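Pirin-like protein (Geobacillus kaustophilus, PDB 2P17) binds one iron ion per subunit and belongs to the pirin family of the cupin clan, though its biological role remains unknown. Local coordinates at residues V63-S68 with G86-M91; G152-V157 with V180-P185; T168-I173 with L237-G242; G190-L195 with Q212-S217. All coordinates share one frame; numbering follows the deposited sequence.

Contact 1: residues V63-S68 with G86-M91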
loop_
_atom_site.group_PDB
_atom_site.type_symbol
_atom_site.label_atom_id
_atom_site.label_comp_id
_atom_site.label_asym_id
_atom_site.label_seq_id
_atom_site.Cartn_x
_atom_site.Cartn_y
_atom_site.Cartn_z
ATOM N N VAL A 63 4.825 -1.872 -5.499
ATOM C CA VAL A 63 4.760 -0.579 -4.829
ATOM C C VAL A 63 5.382 -0.733 -3.464
ATOM O O VAL A 63 4.886 -1.524 -2.653
ATOM C CB VAL A 63 3.313 -0.094 -4.684
ATOM C CG1 VAL A 63 3.300 1.294 -4.055
ATOM C CG2 VAL A 63 2.617 -0.020 -6.053
ATOM N N THR A 64 6.464 0.012 -3.218
ATOM C CA THR A 64 7.193 -0.086 -1.952
ATOM C C THR A 64 6.938 1.142 -1.108
ATOM O O THR A 64 7.009 2.256 -1.617
ATOM C CB THR A 64 8.712 -0.152 -2.186
ATOM O OG1 THR A 64 9.007 -1.073 -3.243
ATOM C CG2 THR A 64 9.449 -0.591 -0.922
ATOM N N TYR A 65 6.601 0.932 0.165
ATOM C CA TYR A 65 6.562 2.005 1.153
ATOM C C TYR A 65 7.662 1.738 2.173
ATOM O O TYR A 65 7.727 0.646 2.746
ATOM C CB TYR A 65 5.184 2.095 1.838
ATOM C CG TYR A 65 5.150 3.096 2.988
ATOM C CD1 TYR A 65 4.740 4.413 2.783
ATOM C CD2 TYR A 65 5.542 2.722 4.268
ATOM C CE1 TYR A 65 4.721 5.336 3.825
ATOM C CE2 TYR A 65 5.534 3.639 5.331
ATOM C CZ TYR A 65 5.126 4.939 5.101
ATOM O OH TYR A 65 5.123 5.838 6.156
ATOM N N VAL A 66 8.539 2.716 2.379
ATOM C CA VAL A 66 9.611 2.565 3.364
ATOM C C VAL A 66 9.143 3.111 4.708
ATOM O O VAL A 66 8.855 4.305 4.839
ATOM C CB VAL A 66 10.922 3.253 2.894
ATOM C CG1 VAL A 66 11.973 3.210 3.982
ATOM C CG2 VAL A 66 11.439 2.579 1.635
ATOM N N ILE A 67 9.035 2.230 5.699
ATOM C CA ILE A 67 8.638 2.651 7.042
ATOM C C ILE A 67 9.811 3.342 7.716
ATOM O O ILE A 67 9.664 4.442 8.269
ATOM C CB ILE A 67 8.136 1.458 7.893
ATOM C CG1 ILE A 67 6.983 0.731 7.187
ATOM C CG2 ILE A 67 7.716 1.935 9.300
ATOM C CD1 ILE A 67 6.600 -0.614 7.820
ATOM N N SER A 68 10.982 2.704 7.656
ATOM C CA SER A 68 12.188 3.248 8.254
ATOM C C SER A 68 13.413 2.741 7.504
ATOM O O SER A 68 13.348 1.740 6.776
ATOM C CB SER A 68 12.272 2.888 9.740
ATOM O OG SER A 68 12.361 1.485 9.924
ATOM N N GLY A 86 9.155 7.036 4.915
ATOM C CA GLY A 86 7.918 7.661 4.457
ATOM C C GLY A 86 7.759 7.783 2.953
ATOM O O GLY A 86 6.714 8.224 2.487
ATOM N N ASP A 87 8.789 7.400 2.202
ATOM C CA ASP A 87 8.765 7.510 0.742
ATOM C C ASP A 87 8.211 6.249 0.093
ATOM O O ASP A 87 8.219 5.168 0.687
ATOM C CB ASP A 87 10.175 7.766 0.199
ATOM C CG ASP A 87 10.730 9.129 0.594
ATOM O OD1 ASP A 87 9.939 10.076 0.818
ATOM O OD2 ASP A 87 11.979 9.235 0.669
ATOM N N VAL A 88 7.741 6.410 -1.143
ATOM C CA VAL A 88 7.142 5.311 -1.908
ATOM C C VAL A 88 7.777 5.245 -3.294
ATOM O O VAL A 88 8.244 6.253 -3.822
ATOM C CB VAL A 88 5.592 5.500 -1.989
ATOM C CG1 VAL A 88 4.929 4.578 -3.021
ATOM C CG2 VAL A 88 4.954 5.287 -0.604
ATOM N N GLN A 89 7.860 4.045 -3.852
ATOM C CA GLN A 89 8.169 3.901 -5.273
ATOM C C GLN A 89 7.146 2.993 -5.941
ATOM O O GLN A 89 6.617 2.061 -5.317
ATOM C CB GLN A 89 9.596 3.389 -5.503
ATOM C CG GLN A 89 9.827 1.995 -4.939
ATOM C CD GLN A 89 11.302 1.584 -4.867
ATOM O OE1 GLN A 89 12.196 2.304 -5.309
ATOM N NE2 GLN A 89 11.547 0.404 -4.302
ATOM N N TRP A 90 6.892 3.266 -7.212
ATOM C CA TRP A 90 5.888 2.557 -7.989
ATOM C C TRP A 90 6.595 2.024 -9.228
ATOM O O TRP A 90 7.010 2.801 -10.093
ATOM C CB TRP A 90 4.783 3.534 -8.386
ATOM C CG TRP A 90 3.457 2.909 -8.679
ATOM C CD1 TRP A 90 3.099 2.187 -9.798
ATOM C CD2 TRP A 90 2.302 2.960 -7.842
ATOM N NE1 TRP A 90 1.778 1.796 -9.698
ATOM C CE2 TRP A 90 1.271 2.249 -8.503
ATOM C CE3 TRP A 90 2.034 3.535 -6.584
ATOM C CZ2 TRP A 90 -0.004 2.092 -7.944
ATOM C CZ3 TRP A 90 0.772 3.380 -6.027
ATOM C CH2 TRP A 90 -0.234 2.661 -6.708
HETATM N N MSE A 91 6.749 0.707 -9.310
HETATM C CA MSE A 91 7.474 0.134 -10.429
HETATM C C MSE A 91 6.530 -0.703 -11.269
HETATM O O MSE A 91 5.971 -1.685 -10.792
HETATM C CB MSE A 91 8.651 -0.707 -9.949
HETATM C CG MSE A 91 9.527 -1.156 -11.105
HETATM SE SE MSE A 91 10.900 -2.448 -10.634
HETATM C CE MSE A 91 11.048 -2.108 -8.727
#
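Two neighbouring antiparallel strands of the N-terminal cupin barrel meet here, one face carrying Thr64 and Gln89 beside the iron site and the other Val63, Tyr65, Val88 and Trp90. Strands 63-66 and 88-91 run at 169°, and Thr64 with Gln89 is a hydrogen-bonded pair, bonded in both directions. The same pair is linked by its side chains: Gln89 CG sits between backbone N and carbonyl carbon, and the chain extends so that NE2 gives Thr64 OG1 a nearly straight bond of 3.1 Å, with OG1 in the amide plane. Gln89 NE2 also bonds Glu101, a predicted iron ligand, and OE1 bonds Tyr129, so both ends of the amide are held, consistent with a second-shell role; Thr64 OG1 has a further partner in Gln113. The pairing runs on past strand 88-91: Val66 N bonds Asp87 O, and Val66 O receives Gly86 N at 2.7 Å. On the opposite face the Tyr65 ring turns an edge to Val88 CG2, which lies 3.5 Å from CD1. Val63 CG2, anti to its carbonyl carbon, stands over the Trp90 indole in a CH-pi contact, 3.5 Å from the centroid of the six-membered ring and 11° off the normal.

Contact 2: residues G152-V157 with V180-P185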
loop_
_atom_site.group_PDB
_atom_site.type_symbol
_atom_site.label_atom_id
_atom_site.label_comp_id
_atom_site.label_asym_id
_atom_site.label_seq_id
_atom_site.Cartn_x
_atom_site.Cartn_y
_atom_site.Cartn_z
ATOM N N GLY A 152 -4.158 7.826 -6.594
ATOM C CA GLY A 152 -5.605 7.976 -6.590
ATOM C C GLY A 152 -6.015 9.243 -5.884
ATOM O O GLY A 152 -5.370 10.285 -6.036
ATOM N N SER A 153 -7.104 9.168 -5.127
ATOM C CA SER A 153 -7.642 10.392 -4.542
ATOM C C SER A 153 -8.272 10.205 -3.184
ATOM O O SER A 153 -8.658 9.100 -2.802
ATOM C CB SER A 153 -8.687 10.999 -5.471
ATOM O OG SER A 153 -9.801 10.136 -5.550
ATOM N N SER A 154 -8.375 11.315 -2.469
ATOM C CA SER A 154 -9.037 11.326 -1.182
ATOM C C SER A 154 -9.818 12.628 -1.116
ATOM O O SER A 154 -9.226 13.705 -1.095
ATOM C CB SER A 154 -8.001 11.231 -0.068
ATOM O OG SER A 154 -8.604 11.012 1.203
ATOM N N LYS A 155 -11.143 12.502 -1.093
ATOM C CA LYS A 155 -12.073 13.649 -1.152
ATOM C C LYS A 155 -11.642 14.654 -2.232
ATOM O O LYS A 155 -11.612 15.870 -2.011
ATOM C CB LYS A 155 -12.224 14.323 0.218
ATOM C CG LYS A 155 -12.770 13.422 1.316
ATOM C CD LYS A 155 -14.261 13.297 1.228
ATOM C CE LYS A 155 -14.821 12.482 2.383
ATOM N NZ LYS A 155 -16.294 12.640 2.406
ATOM N N GLY A 156 -11.299 14.128 -3.404
ATOM C CA GLY A 156 -10.978 14.967 -4.561
ATOM C C GLY A 156 -9.529 15.423 -4.633
ATOM O O GLY A 156 -9.121 15.989 -5.647
ATOM N N VAL A 157 -8.754 15.205 -3.572
ATOM C CA VAL A 157 -7.302 15.482 -3.605
ATOM C C VAL A 157 -6.622 14.321 -4.328
ATOM O O VAL A 157 -6.681 13.172 -3.871
ATOM C CB VAL A 157 -6.705 15.705 -2.194
ATOM C CG1 VAL A 157 -5.186 15.938 -2.241
ATOM C CG2 VAL A 157 -7.382 16.909 -1.521
ATOM N N VAL A 180 -11.702 10.587 10.743
ATOM C CA VAL A 180 -11.352 10.880 9.349
ATOM C C VAL A 180 -12.200 9.983 8.467
ATOM O O VAL A 180 -12.491 8.844 8.835
ATOM C CB VAL A 180 -9.850 10.561 9.061
ATOM C CG1 VAL A 180 -9.496 10.790 7.597
ATOM C CG2 VAL A 180 -8.941 11.396 9.928
ATOM N N VAL A 181 -12.578 10.492 7.298
ATOM C CA VAL A 181 -13.347 9.713 6.335
ATOM C C VAL A 181 -12.572 9.583 5.027
ATOM O O VAL A 181 -12.072 10.589 4.490
ATOM C CB VAL A 181 -14.701 10.399 6.027
ATOM C CG1 VAL A 181 -15.471 9.628 4.987
ATOM C CG2 VAL A 181 -15.535 10.532 7.294
ATOM N N GLN A 182 -12.470 8.355 4.523
ATOM C CA GLN A 182 -11.964 8.106 3.172
ATOM C C GLN A 182 -13.100 7.646 2.247
ATOM O O GLN A 182 -13.796 6.671 2.555
ATOM C CB GLN A 182 -10.861 7.052 3.209
ATOM C CG GLN A 182 -10.375 6.636 1.825
ATOM C CD GLN A 182 -9.617 7.727 1.093
ATOM O OE1 GLN A 182 -8.842 8.465 1.698
ATOM N NE2 GLN A 182 -9.829 7.828 -0.212
ATOM N N ASP A 183 -13.263 8.335 1.117
ATOM C CA ASP A 183 -14.228 7.943 0.074
ATOM C C ASP A 183 -13.641 6.878 -0.840
ATOM O O ASP A 183 -12.456 6.925 -1.174
ATOM C CB ASP A 183 -14.646 9.152 -0.769
ATOM C CG ASP A 183 -13.456 9.887 -1.366
ATOM O OD1 ASP A 183 -12.492 10.171 -0.624
ATOM O OD2 ASP A 183 -13.487 10.172 -2.583
ATOM N N LEU A 184 -14.473 5.917 -1.241
ATOM C CA LEU A 184 -14.061 4.901 -2.205
ATOM C C LEU A 184 -15.199 4.586 -3.143
ATOM O O LEU A 184 -16.331 4.452 -2.699
ATOM C CB LEU A 184 -13.682 3.598 -1.496
ATOM C CG LEU A 184 -12.439 3.626 -0.613
ATOM C CD1 LEU A 184 -12.370 2.320 0.149
ATOM C CD2 LEU A 184 -11.165 3.856 -1.449
ATOM N N PRO A 185 -14.909 4.449 -4.448
ATOM C CA PRO A 185 -15.938 3.952 -5.374
ATOM C C PRO A 185 -16.393 2.564 -4.927
ATOM O O PRO A 185 -15.583 1.783 -4.417
ATOM C CB PRO A 185 -15.205 3.879 -6.706
ATOM C CG PRO A 185 -14.081 4.899 -6.568
ATOM C CD PRO A 185 -13.655 4.805 -5.138
HETATM O O HOH W 1 -11.835 11.408 -4.235
HETATM O O HOH W 2 -10.406 7.045 -3.909
#
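Gln182 and Asp183 grip the turn 154-157 through polar atoms, and packing is close around the buried amide but loosens toward the lysine and the waters. On the tight side the Gln182 chain leaves with CG anti to the backbone N and bends at chi2 (69°), which carries its amide to the hairpin. Ser154 OG donates to Gln182 OE1 at 2.6 Å, approaching from above the carbonyl plane, while Gln182 NE2 reaches Ser153 O at 3.1 Å along a lone pair. The same NE2 also bonds Asp183 O, so three bonds fix the rotation of the amide. Arg140 is a second partner of Ser154 OG. An alanine in place of Gln182 removes the amide and its bonds to Ser153 and Ser154, and would probably loosen the turn against strand 180-185. Next to the amide, Asp183 OD1 takes Lys155 N at 2.7 Å from above the carboxylate plane. The looser side is bridged by water: water 1 joins Ser153 OG, Gly156 N and Asp183 OD2, donating to the last at 2.6 Å. Lys155 lays its bent aliphatic chain across Val181, CE to CG1 3.9 Å, and sends NZ to a salt bridge with Glu226, not to Asp183. Backbone bonds between Ser154 and Val157 in both directions, with positive phi at Lys155 and Gly156, make a type I' turn, the tight connection of a two-residue beta hairpin.

Contact 3: residues T168-I173 with L237-G242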
loop_
_atom_site.group_PDB
_atom_site.type_symbol
_atom_site.label_atom_id
_atom_site.label_comp_id
_atom_site.label_asym_id
_atom_site.label_seq_id
_atom_site.Cartn_x
_atom_site.Cartn_y
_atom_site.Cartn_z
ATOM N N THR A 168 -6.075 3.671 -5.163
ATOM C CA THR A 168 -5.994 4.714 -4.155
ATOM C C THR A 168 -5.107 4.227 -3.024
ATOM O O THR A 168 -5.352 3.163 -2.453
ATOM C CB THR A 168 -7.385 5.102 -3.667
ATOM O OG1 THR A 168 -8.032 5.858 -4.703
ATOM C CG2 THR A 168 -7.324 5.922 -2.370
HETATM N N MSE A 169 -4.057 4.987 -2.744
HETATM C CA MSE A 169 -3.123 4.668 -1.676
HETATM C C MSE A 169 -2.893 5.934 -0.885
HETATM O O MSE A 169 -2.421 6.935 -1.428
HETATM C CB MSE A 169 -1.796 4.145 -2.224
HETATM C CG MSE A 169 -0.790 3.834 -1.123
HETATM SE SE MSE A 169 0.889 3.259 -1.927
HETATM C CE MSE A 169 1.922 3.002 -0.295
ATOM N N VAL A 170 -3.294 5.895 0.383
ATOM C CA VAL A 170 -3.188 7.055 1.239
ATOM C C VAL A 170 -2.548 6.710 2.568
ATOM O O VAL A 170 -2.736 5.609 3.100
ATOM C CB VAL A 170 -4.561 7.740 1.499
ATOM C CG1 VAL A 170 -5.217 8.234 0.191
ATOM C CG2 VAL A 170 -5.510 6.844 2.278
ATOM N N GLU A 171 -1.769 7.644 3.085
ATOM C CA GLU A 171 -1.214 7.526 4.422
ATOM C C GLU A 171 -1.950 8.476 5.360
ATOM O O GLU A 171 -2.010 9.682 5.105
ATOM C CB GLU A 171 0.272 7.845 4.391
ATOM C CG GLU A 171 0.958 7.728 5.745
ATOM C CD GLU A 171 2.394 8.147 5.667
ATOM O OE1 GLU A 171 2.689 9.025 4.834
ATOM O OE2 GLU A 171 3.209 7.616 6.446
HETATM N N MSE A 172 -2.502 7.929 6.439
HETATM C CA MSE A 172 -3.212 8.739 7.423
HETATM C C MSE A 172 -2.430 8.819 8.707
HETATM O O MSE A 172 -1.957 7.798 9.211
HETATM C CB MSE A 172 -4.579 8.151 7.734
HETATM C CG MSE A 172 -5.460 7.991 6.548
HETATM SE SE MSE A 172 -7.215 7.517 7.184
HETATM C CE MSE A 172 -7.814 6.802 5.616
ATOM N N ILE A 173 -2.289 10.038 9.214
ATOM C CA ILE A 173 -1.752 10.283 10.545
ATOM C C ILE A 173 -2.855 11.025 11.290
ATOM O O ILE A 173 -3.246 12.132 10.900
ATOM C CB ILE A 173 -0.467 11.112 10.520
ATOM C CG1 ILE A 173 0.620 10.410 9.681
ATOM C CG2 ILE A 173 0.025 11.328 11.950
ATOM C CD1 ILE A 173 1.905 11.239 9.472
ATOM N N LEU A 237 -1.412 4.920 9.492
ATOM C CA LEU A 237 -1.820 3.753 8.710
ATOM C C LEU A 237 -1.705 4.022 7.215
ATOM O O LEU A 237 -1.666 5.169 6.781
ATOM C CB LEU A 237 -3.249 3.327 9.078
ATOM C CG LEU A 237 -4.392 4.302 8.758
ATOM C CD1 LEU A 237 -4.830 4.260 7.293
ATOM C CD2 LEU A 237 -5.574 4.001 9.663
ATOM N N LEU A 238 -1.648 2.940 6.449
ATOM C CA LEU A 238 -1.727 2.992 4.992
ATOM C C LEU A 238 -3.007 2.319 4.537
ATOM O O LEU A 238 -3.307 1.213 4.956
ATOM C CB LEU A 238 -0.515 2.298 4.365
ATOM C CG LEU A 238 0.837 2.980 4.582
ATOM C CD1 LEU A 238 1.943 1.998 4.252
ATOM C CD2 LEU A 238 0.953 4.244 3.758
ATOM N N LEU A 239 -3.759 2.997 3.677
ATOM C CA LEU A 239 -4.969 2.434 3.083
ATOM C C LEU A 239 -4.715 2.198 1.602
ATOM O O LEU A 239 -4.241 3.097 0.891
ATOM C CB LEU A 239 -6.161 3.383 3.275
ATOM C CG LEU A 239 -7.553 2.966 2.786
ATOM C CD1 LEU A 239 -8.642 3.602 3.635
ATOM C CD2 LEU A 239 -7.756 3.337 1.310
ATOM N N TYR A 240 -5.050 0.992 1.142
ATOM C CA TYR A 240 -4.870 0.600 -0.252
ATOM C C TYR A 240 -6.208 0.125 -0.779
ATOM O O TYR A 240 -6.831 -0.736 -0.167
ATOM C CB TYR A 240 -3.928 -0.587 -0.360
ATOM C CG TYR A 240 -2.523 -0.434 0.169
ATOM C CD1 TYR A 240 -1.476 -0.087 -0.686
ATOM C CD2 TYR A 240 -2.218 -0.710 1.505
ATOM C CE1 TYR A 240 -0.148 -0.017 -0.213
ATOM C CE2 TYR A 240 -0.901 -0.640 1.978
ATOM C CZ TYR A 240 0.122 -0.287 1.111
ATOM O OH TYR A 240 1.417 -0.233 1.582
ATOM N N ALA A 241 -6.654 0.656 -1.920
ATOM C CA ALA A 241 -7.884 0.167 -2.528
ATOM C C ALA A 241 -7.772 0.337 -4.017
ATOM O O ALA A 241 -7.214 1.324 -4.480
ATOM C CB ALA A 241 -9.081 0.927 -1.989
ATOM N N GLY A 242 -8.277 -0.621 -4.781
ATOM C CA GLY A 242 -8.120 -0.535 -6.217
ATOM C C GLY A 242 -9.277 -1.130 -6.981
ATOM O O GLY A 242 -10.109 -1.848 -6.424
#
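Six backbone N-H...O bonds tie Thr168 to Ala241, Val170 to Leu239 and Met172 to Leu237 along two antiparallel strands, 168-173 and 237-242, at 163°. Between them lie the non-hydrogen-bonded pairs Met169-Tyr240 and Glu171-Leu238, whose side chains lie on one face, those of Val170, Met172, Leu237 and Leu239 on the reverse. Met169, a selenomethionine, is extended, with CG anti to the backbone N (chi1 179°) and all later torsions near 180°. Met169 CB lies 4.1 Å from Leu239 O; CG runs beside the Tyr240 ring, 4.0 Å from CD1. Met169 SE comes 3.8 Å from Tyr240 CE1, an oblique Met-aromatic contact with the centroid 4.9 Å away. Met169 CE reaches 3.7 Å from Tyr240 CE1 and meets Leu238 CD2. On the reverse face Met172 lies along Leu237, CG to CD1 3.9 Å, before its CE meets Leu239 CD1. Glu171 rests its CB on Leu238 CD2 at 3.7 Å, while its buried carboxylate is satisfied by Arg236, Arg148 and the hydroxyl of Tyr65, which would probably favour the charged form. Met169 and Leu238, packing on strand 60-66, turn one face to the N-terminal domain, and the pair forms part of a wall of the C-terminal cupin beta barrel.

Contact 4: residues G190-L195 with Q212-S217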
loop_
_atom_site.group_PDB
_atom_site.type_symbol
_atom_site.label_atom_id
_atom_site.label_comp_id
_atom_site.label_asym_id
_atom_site.label_seq_id
_atom_site.Cartn_x
_atom_site.Cartn_y
_atom_site.Cartn_z
ATOM N N GLY A 190 -10.358 -3.222 -1.129
ATOM C CA GLY A 190 -9.224 -2.719 -0.375
ATOM C C GLY A 190 -9.136 -3.118 1.074
ATOM O O GLY A 190 -9.905 -3.949 1.576
ATOM N N PHE A 191 -8.177 -2.499 1.742
ATOM C CA PHE A 191 -7.848 -2.826 3.107
ATOM C C PHE A 191 -6.954 -1.712 3.623
ATOM O O PHE A 191 -6.489 -0.861 2.854
ATOM C CB PHE A 191 -7.105 -4.181 3.169
ATOM C CG PHE A 191 -5.776 -4.170 2.468
ATOM C CD1 PHE A 191 -4.629 -3.830 3.174
ATOM C CD2 PHE A 191 -5.680 -4.412 1.105
ATOM C CE1 PHE A 191 -3.397 -3.761 2.537
ATOM C CE2 PHE A 191 -4.456 -4.343 0.449
ATOM C CZ PHE A 191 -3.311 -4.027 1.162
ATOM N N LEU A 192 -6.682 -1.728 4.913
ATOM C CA LEU A 192 -5.659 -0.834 5.461
ATOM C C LEU A 192 -4.714 -1.609 6.359
ATOM O O LEU A 192 -5.069 -2.676 6.855
ATOM C CB LEU A 192 -6.278 0.396 6.174
ATOM C CG LEU A 192 -7.227 0.141 7.347
ATOM C CD1 LEU A 192 -6.479 -0.172 8.646
ATOM C CD2 LEU A 192 -8.155 1.337 7.545
ATOM N N TYR A 193 -3.512 -1.082 6.543
ATOM C CA TYR A 193 -2.544 -1.696 7.433
ATOM C C TYR A 193 -2.068 -0.645 8.415
ATOM O O TYR A 193 -1.701 0.463 8.014
ATOM C CB TYR A 193 -1.361 -2.282 6.639
ATOM C CG TYR A 193 -0.310 -2.864 7.541
ATOM C CD1 TYR A 193 -0.519 -4.077 8.178
ATOM C CD2 TYR A 193 0.881 -2.170 7.794
ATOM C CE1 TYR A 193 0.441 -4.608 9.025
ATOM C CE2 TYR A 193 1.847 -2.687 8.659
ATOM C CZ TYR A 193 1.612 -3.915 9.256
ATOM O OH TYR A 193 2.551 -4.457 10.116
ATOM N N ILE A 194 -2.076 -0.980 9.709
ATOM C CA ILE A 194 -1.782 -0.003 10.737
ATOM C C ILE A 194 -0.309 -0.066 11.129
ATOM O O ILE A 194 0.184 -1.108 11.558
ATOM C CB ILE A 194 -2.691 -0.188 11.981
ATOM C CG1 ILE A 194 -4.156 -0.088 11.559
ATOM C CG2 ILE A 194 -2.381 0.883 13.014
ATOM C CD1 ILE A 194 -5.147 -0.485 12.642
ATOM N N LEU A 195 0.373 1.069 10.979
ATOM C CA LEU A 195 1.790 1.177 11.311
ATOM C C LEU A 195 2.030 1.479 12.789
ATOM O O LEU A 195 3.004 0.989 13.382
ATOM C CB LEU A 195 2.445 2.279 10.464
ATOM C CG LEU A 195 2.417 2.049 8.951
ATOM C CD1 LEU A 195 2.758 3.338 8.208
ATOM C CD2 LEU A 195 3.358 0.927 8.584
ATOM N N GLN A 212 -1.777 -4.850 12.306
ATOM C CA GLN A 212 -2.976 -5.493 11.761
ATOM C C GLN A 212 -3.379 -4.912 10.424
ATOM O O GLN A 212 -3.237 -3.700 10.188
ATOM C CB GLN A 212 -4.149 -5.385 12.735
ATOM C CG GLN A 212 -3.844 -6.006 14.096
ATOM C CD GLN A 212 -5.074 -6.112 14.949
ATOM O OE1 GLN A 212 -5.772 -5.119 15.174
ATOM N NE2 GLN A 212 -5.357 -7.321 15.435
ATOM N N ALA A 213 -3.883 -5.797 9.565
ATOM C CA ALA A 213 -4.546 -5.407 8.319
ATOM C C ALA A 213 -6.043 -5.588 8.471
ATOM O O ALA A 213 -6.503 -6.643 8.928
ATOM C CB ALA A 213 -4.026 -6.228 7.155
ATOM N N LEU A 214 -6.801 -4.559 8.091
ATOM C CA LEU A 214 -8.266 -4.561 8.209
ATOM C C LEU A 214 -8.842 -4.487 6.816
ATOM O O LEU A 214 -8.553 -3.543 6.092
ATOM C CB LEU A 214 -8.746 -3.388 9.071
ATOM C CG LEU A 214 -8.656 -3.570 10.591
ATOM C CD1 LEU A 214 -7.212 -3.604 11.082
ATOM C CD2 LEU A 214 -9.390 -2.432 11.274
ATOM N N PHE A 215 -9.619 -5.505 6.440
ATOM C CA PHE A 215 -10.130 -5.626 5.074
ATOM C C PHE A 215 -11.536 -5.084 4.985
ATOM O O PHE A 215 -12.327 -5.262 5.915
ATOM C CB PHE A 215 -10.094 -7.086 4.630
ATOM C CG PHE A 215 -8.709 -7.629 4.533
ATOM C CD1 PHE A 215 -8.013 -7.588 3.324
ATOM C CD2 PHE A 215 -8.060 -8.124 5.664
ATOM C CE1 PHE A 215 -6.706 -8.060 3.242
ATOM C CE2 PHE A 215 -6.761 -8.591 5.594
ATOM C CZ PHE A 215 -6.084 -8.569 4.385
ATOM N N PHE A 216 -11.863 -4.458 3.852
ATOM C CA PHE A 216 -13.130 -3.752 3.702
ATOM C C PHE A 216 -14.196 -4.623 3.032
ATOM O O PHE A 216 -13.895 -5.417 2.153
ATOM C CB PHE A 216 -12.979 -2.456 2.870
ATOM C CG PHE A 216 -11.844 -1.557 3.300
ATOM C CD1 PHE A 216 -11.425 -1.501 4.634
ATOM C CD2 PHE A 216 -11.219 -0.722 2.364
ATOM C CE1 PHE A 216 -10.375 -0.670 5.010
ATOM C CE2 PHE A 216 -10.172 0.123 2.740
ATOM C CZ PHE A 216 -9.753 0.155 4.070
ATOM N N SER A 217 -15.446 -4.411 3.445
ATOM C CA SER A 217 -16.596 -4.958 2.741
ATOM C C SER A 217 -16.599 -4.535 1.283
ATOM O O SER A 217 -16.085 -3.483 0.933
ATOM C CB SER A 217 -17.898 -4.481 3.404
ATOM O OG SER A 217 -17.886 -3.072 3.576
HETATM O O HOH W 3 -12.974 -4.370 -0.328
#
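Neighbouring strands of the C-terminal cupin barrel, 190-195 and 212-216, run antiparallel at 160°, with Leu192 and Leu214 bonded in both directions and single bonds from Ile194 N to Gln212 O and from Phe216 N to Gly190 O. Phe216 carries much of the side-chain contact: its CG is anti to the carbonyl carbon and chi2 is -31°, which lays the ring flat across the backbone of the partner strand. Phe191 CA stands 3.6 Å above the ring plane, over its centre, and Phe216 CD2 comes 3.4 Å from Gly190 C. A CB on Gly190 would come tight against Phe216 CD2, so the missing side chain makes room for the ring. At the ring edge Leu192 CD2 lies in plane, 3.9 Å from Phe216 CE1. An alanine replacing Phe216 removes the ring, and would probably leave the Gly190-Phe191 backbone and Leu192 less well packed. On the face bearing Phe191 and Phe215 the two side chains point the same way, Phe191 CB touching Phe215 CD1 at 3.5 Å while the ring planes are inclined at 38°. Arg9 makes a cation-pi contact with Phe215, and Phe191 meets the ring of Tyr240. Leu192 CD1 and Leu214 CB, 4.0 Å apart, continue the apolar packing. At the end of the ladder, water 3 accepts from Gly190 N and donates to Phe216 O at 2.8 Å. The chemistry implies a largely apolar interface in which backbone polar groups pair within the sheet and a bound water extends the pairing at its end.

Contact 1 belongs to the N-terminal cupin half and the other three lie in or against the C-terminal half, with contact 3 as the hub. Contacts 1 and 3 have centres 12 Å apart and meet across the domain boundary, where Tyr65 OH lies 2.6 Å from Glu171 OE2 and Val63 CG1 packs 3.8 Å from Met169 SE. Contact 4 adjoins contact 3 in the same sheet, Tyr193 N reaching Leu238 O at 2.8 Å, and contact 2 packs on the face of contact 3 that carries Val170 and Ala241, with Leu184 CD2 3.6 Å from Ala241 CB. Iron is near contact 1, about 8 Å from the Thr64 side chain; the other contacts lie away from it.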